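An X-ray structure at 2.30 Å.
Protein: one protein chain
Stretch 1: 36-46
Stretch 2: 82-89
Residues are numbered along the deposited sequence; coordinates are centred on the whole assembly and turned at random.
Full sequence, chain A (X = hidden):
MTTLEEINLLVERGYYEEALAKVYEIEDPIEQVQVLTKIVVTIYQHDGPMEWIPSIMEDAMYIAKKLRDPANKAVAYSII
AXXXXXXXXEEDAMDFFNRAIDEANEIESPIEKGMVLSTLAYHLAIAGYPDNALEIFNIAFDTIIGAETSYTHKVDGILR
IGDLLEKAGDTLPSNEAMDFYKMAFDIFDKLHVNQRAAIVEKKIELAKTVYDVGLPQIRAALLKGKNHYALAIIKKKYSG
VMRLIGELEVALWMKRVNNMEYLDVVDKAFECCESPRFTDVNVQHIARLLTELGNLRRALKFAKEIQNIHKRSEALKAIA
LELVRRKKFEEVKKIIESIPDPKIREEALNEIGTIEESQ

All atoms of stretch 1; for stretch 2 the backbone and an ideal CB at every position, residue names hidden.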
# COMPACT_ATOMS: atom_id res chain seq x y z
N LEU A 36 -8.27 -24.92 0.22
CA LEU A 36 -8.03 -25.43 -1.13
C LEU A 36 -7.26 -24.40 -1.94
O LEU A 36 -6.24 -24.72 -2.56
CB LEU A 36 -9.34 -25.80 -1.82
CG LEU A 36 -10.05 -27.04 -1.25
CD1 LEU A 36 -11.49 -27.10 -1.72
CD2 LEU A 36 -9.32 -28.31 -1.64
N THR A 37 -7.71 -23.15 -1.90
CA THR A 37 -7.10 -22.11 -2.72
C THR A 37 -5.68 -21.73 -2.27
O THR A 37 -4.86 -21.33 -3.09
CB THR A 37 -8.00 -20.86 -2.86
OG1 THR A 37 -8.42 -20.41 -1.57
CG2 THR A 37 -9.23 -21.19 -3.68
N LYS A 38 -5.40 -21.86 -0.97
CA LYS A 38 -4.09 -21.54 -0.41
C LYS A 38 -3.06 -22.59 -0.79
O LYS A 38 -1.87 -22.31 -0.90
CB LYS A 38 -4.20 -21.46 1.12
CG LYS A 38 -3.10 -20.67 1.81
CD LYS A 38 -3.47 -20.43 3.27
CE LYS A 38 -4.83 -19.76 3.38
NZ LYS A 38 -5.34 -19.67 4.78
N ILE A 39 -3.53 -23.82 -0.97
CA ILE A 39 -2.69 -24.87 -1.53
C ILE A 39 -2.30 -24.57 -2.97
O ILE A 39 -1.13 -24.69 -3.35
CB ILE A 39 -3.42 -26.20 -1.48
CG1 ILE A 39 -3.58 -26.64 -0.02
CG2 ILE A 39 -2.67 -27.24 -2.31
CD1 ILE A 39 -4.02 -28.06 0.12
N VAL A 40 -3.28 -24.20 -3.78
CA VAL A 40 -3.05 -23.83 -5.18
C VAL A 40 -2.06 -22.68 -5.29
O VAL A 40 -1.13 -22.72 -6.08
CB VAL A 40 -4.36 -23.42 -5.88
CG1 VAL A 40 -4.07 -22.58 -7.13
CG2 VAL A 40 -5.18 -24.66 -6.24
N VAL A 41 -2.28 -21.65 -4.49
CA VAL A 41 -1.44 -20.46 -4.55
C VAL A 41 0.03 -20.78 -4.20
O VAL A 41 0.94 -20.40 -4.95
CB VAL A 41 -2.02 -19.30 -3.69
CG1 VAL A 41 -1.00 -18.19 -3.50
CG2 VAL A 41 -3.28 -18.74 -4.35
N THR A 42 0.27 -21.50 -3.11
CA THR A 42 1.64 -21.85 -2.75
C THR A 42 2.30 -22.73 -3.82
O THR A 42 3.48 -22.57 -4.10
CB THR A 42 1.77 -22.49 -1.35
OG1 THR A 42 0.97 -23.68 -1.28
CG2 THR A 42 1.33 -21.50 -0.27
N ILE A 43 1.55 -23.64 -4.43
CA ILE A 43 2.07 -24.42 -5.55
C ILE A 43 2.48 -23.52 -6.72
O ILE A 43 3.59 -23.61 -7.24
CB ILE A 43 1.06 -25.43 -6.08
CG1 ILE A 43 0.84 -26.56 -5.08
CG2 ILE A 43 1.53 -26.00 -7.42
CD1 ILE A 43 -0.10 -27.64 -5.60
N TYR A 44 1.56 -22.64 -7.12
CA TYR A 44 1.80 -21.73 -8.23
C TYR A 44 3.03 -20.87 -7.97
O TYR A 44 3.82 -20.60 -8.88
CB TYR A 44 0.57 -20.83 -8.43
CG TYR A 44 0.67 -19.87 -9.59
CD1 TYR A 44 0.49 -20.31 -10.90
CD2 TYR A 44 0.93 -18.52 -9.38
CE1 TYR A 44 0.57 -19.43 -11.97
CE2 TYR A 44 1.01 -17.64 -10.44
CZ TYR A 44 0.84 -18.10 -11.73
OH TYR A 44 0.92 -17.23 -12.79
N GLN A 45 3.21 -20.48 -6.71
CA GLN A 45 4.25 -19.53 -6.34
C GLN A 45 5.61 -20.17 -6.05
O GLN A 45 6.64 -19.61 -6.42
CB GLN A 45 3.81 -18.69 -5.14
CG GLN A 45 2.73 -17.68 -5.45
CD GLN A 45 2.33 -16.86 -4.24
OE1 GLN A 45 2.63 -17.23 -3.10
NE2 GLN A 45 1.65 -15.74 -4.48
N HIS A 46 5.61 -21.33 -5.41
CA HIS A 46 6.86 -22.00 -5.05
C HIS A 46 7.08 -23.24 -5.91
O HIS A 46 7.52 -24.28 -5.42
CB HIS A 46 6.89 -22.38 -3.56
CG HIS A 46 6.58 -21.24 -2.63
ND1 HIS A 46 6.50 -19.93 -3.04
CD2 HIS A 46 6.31 -21.23 -1.30
CE1 HIS A 46 6.20 -19.16 -2.01
NE2 HIS A 46 6.08 -19.92 -0.94
N UNK A 82 -10.00 -14.13 -6.57
CA UNK A 82 -8.69 -13.51 -6.38
C UNK A 82 -7.54 -14.49 -6.63
O UNK A 82 -6.51 -14.08 -7.15
CB UNK A 82 -8.59 -12.94 -4.96
N UNK A 83 -7.73 -15.77 -6.33
CA UNK A 83 -6.67 -16.74 -6.59
C UNK A 83 -6.46 -16.98 -8.10
O UNK A 83 -5.32 -17.16 -8.55
CB UNK A 83 -7.00 -18.06 -5.89
N UNK A 84 -7.54 -16.96 -8.87
CA UNK A 84 -7.43 -17.04 -10.32
C UNK A 84 -6.69 -15.83 -10.83
O UNK A 84 -5.85 -15.93 -11.72
CB UNK A 84 -8.81 -17.15 -10.98
N UNK A 85 -7.01 -14.67 -10.26
CA UNK A 85 -6.40 -13.42 -10.67
C UNK A 85 -4.90 -13.39 -10.35
O UNK A 85 -4.10 -12.92 -11.16
CB UNK A 85 -7.11 -12.25 -9.99
N UNK A 86 -4.54 -13.89 -9.17
CA UNK A 86 -3.15 -14.15 -8.83
C UNK A 86 -2.48 -14.90 -9.99
O UNK A 86 -1.49 -14.43 -10.54
CB UNK A 86 -3.05 -14.95 -7.53
N UNK A 87 -3.04 -16.04 -10.37
CA UNK A 87 -2.48 -16.87 -11.44
C UNK A 87 -2.76 -16.39 -12.87
O UNK A 87 -2.59 -17.14 -13.83
CB UNK A 87 -3.02 -18.29 -11.29
N UNK A 88 -3.20 -15.14 -13.00
CA UNK A 88 -3.36 -14.50 -14.31
C UNK A 88 -4.44 -15.10 -15.21
O UNK A 88 -4.38 -14.96 -16.44
CB UNK A 88 -2.02 -14.55 -15.05
N UNK A 89 -5.43 -15.75 -14.61
CA UNK A 89 -6.62 -16.15 -15.34
C UNK A 89 -7.66 -15.05 -15.19
O UNK A 89 -8.63 -15.16 -14.43
CB UNK A 89 -7.16 -17.49 -14.84

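The two helices run nearly parallel, their axes 7° apart and 10.3 Å distant at closest approach, and stretch 1 offers Thr-37, Val-40, Val-41 and Tyr-44.

Position 82 is helical, and its ideal CB has nothing of stretch 1 within 5.5 Å, so this neighbour sets little constraint. It is Ser-82, whose OG is hydrogen-bonded elsewhere in the structure.

At position 83 the CA-to-CB bond points toward stretch 1, and the ideal CB already lies 4.1 Å from Val-41 CG2 and 4.2 Å from Thr-37 CB. So close an approach favours a compact side chain: alanine, serine, valine or threonine. The residue is Thr-83. Its methyl CG2 packs 3.5 Å from Thr-37 CB, and its CB lies 3.9 Å from Val-41 CG2. OG1 is hydrogen-bonded to a residue just outside the stretches, and no hydrogen bond crosses between the two stretches here.

Positions 84 and 85 have ideal CB atoms clear of stretch 1, and many helix-compatible residues would fit. They are Leu-84, whose CA-to-CB bond points away, and Ala-85.

Position 86 points toward stretch 1, with its ideal CB 5.0 Å from Val-41 CG2. That gap leaves room for a branched or longer aliphatic chain such as valine, isoleucine or leucine. Ile-86 sends CG2 to within 4.3 Å of Gln-45 NE2.

Position 87 is the first to leave helical phi/psi, yet its CB points toward stretch 1 and its ideal position is 3.8 Å from Tyr-44 CE1. A flexible, apolar chain that can lie along an aromatic ring and continue toward Val-40 would suit; leucine and methionine are both plausible. Met-87 does this with an unbranched chain: CG sits 3.6 Å from the centroid of the Tyr-44 ring, over its face in a CH-pi contact, while SD reaches to 3.5 Å from Val-40 CG1. Its CA also lies over a face of that ring, 3.6 Å from Tyr-44 CZ.

Position 88 has phi/psi of 66/24, a left-handed conformation that glycine adopts most readily and asparagine tolerates well. Its ideal CB is 4.6 Å from Tyr-44 OH, and its CA-to-CB bond points sideways, so polar chains also fit. The residue is Glu-88; its OE1 stays 4.2 Å from Tyr-44 OH, too far for a hydrogen bond.

Position 89 precedes a new helix, an N-cap site where serine, threonine, aspartate or asparagine is common. It is instead Tyr-89, whose CA-to-CB bond points sideways and whose ring makes no close contact with stretch 1.

Stretch 2 (82-89) STLAIMEY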
# COMPACT_ATOMS: atom_id res chain seq x y z
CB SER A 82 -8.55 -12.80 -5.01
OG SER A 82 -8.67 -13.68 -3.93
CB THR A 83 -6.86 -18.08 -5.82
OG1 THR A 83 -7.81 -18.90 -6.48
CG2 THR A 83 -7.33 -17.82 -4.40
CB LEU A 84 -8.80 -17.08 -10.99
CG LEU A 84 -9.65 -18.32 -10.76
CD1 LEU A 84 -11.02 -18.12 -11.38
CD2 LEU A 84 -8.95 -19.56 -11.32
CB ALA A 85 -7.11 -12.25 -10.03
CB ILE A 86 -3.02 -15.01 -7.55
CG1 ILE A 86 -3.67 -14.34 -6.34
CG2 ILE A 86 -1.57 -15.30 -7.23
CD1 ILE A 86 -3.04 -13.07 -5.92
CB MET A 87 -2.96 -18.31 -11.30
CG MET A 87 -2.75 -18.91 -9.92
SD MET A 87 -3.26 -20.64 -9.95
CE MET A 87 -4.94 -20.45 -10.56
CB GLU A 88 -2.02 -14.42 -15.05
CG GLU A 88 -0.96 -13.68 -14.26
CD GLU A 88 0.37 -13.62 -14.98
OE1 GLU A 88 0.62 -14.45 -15.88
OE2 GLU A 88 1.17 -12.72 -14.63
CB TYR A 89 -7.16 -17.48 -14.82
CG TYR A 89 -6.19 -18.63 -14.99
CD1 TYR A 89 -6.15 -19.36 -16.18
CD2 TYR A 89 -5.32 -18.99 -13.97
CE1 TYR A 89 -5.27 -20.41 -16.34
CE2 TYR A 89 -4.44 -20.04 -14.13
CZ TYR A 89 -4.42 -20.74 -15.31
OH TYR A 89 -3.54 -21.79 -15.47
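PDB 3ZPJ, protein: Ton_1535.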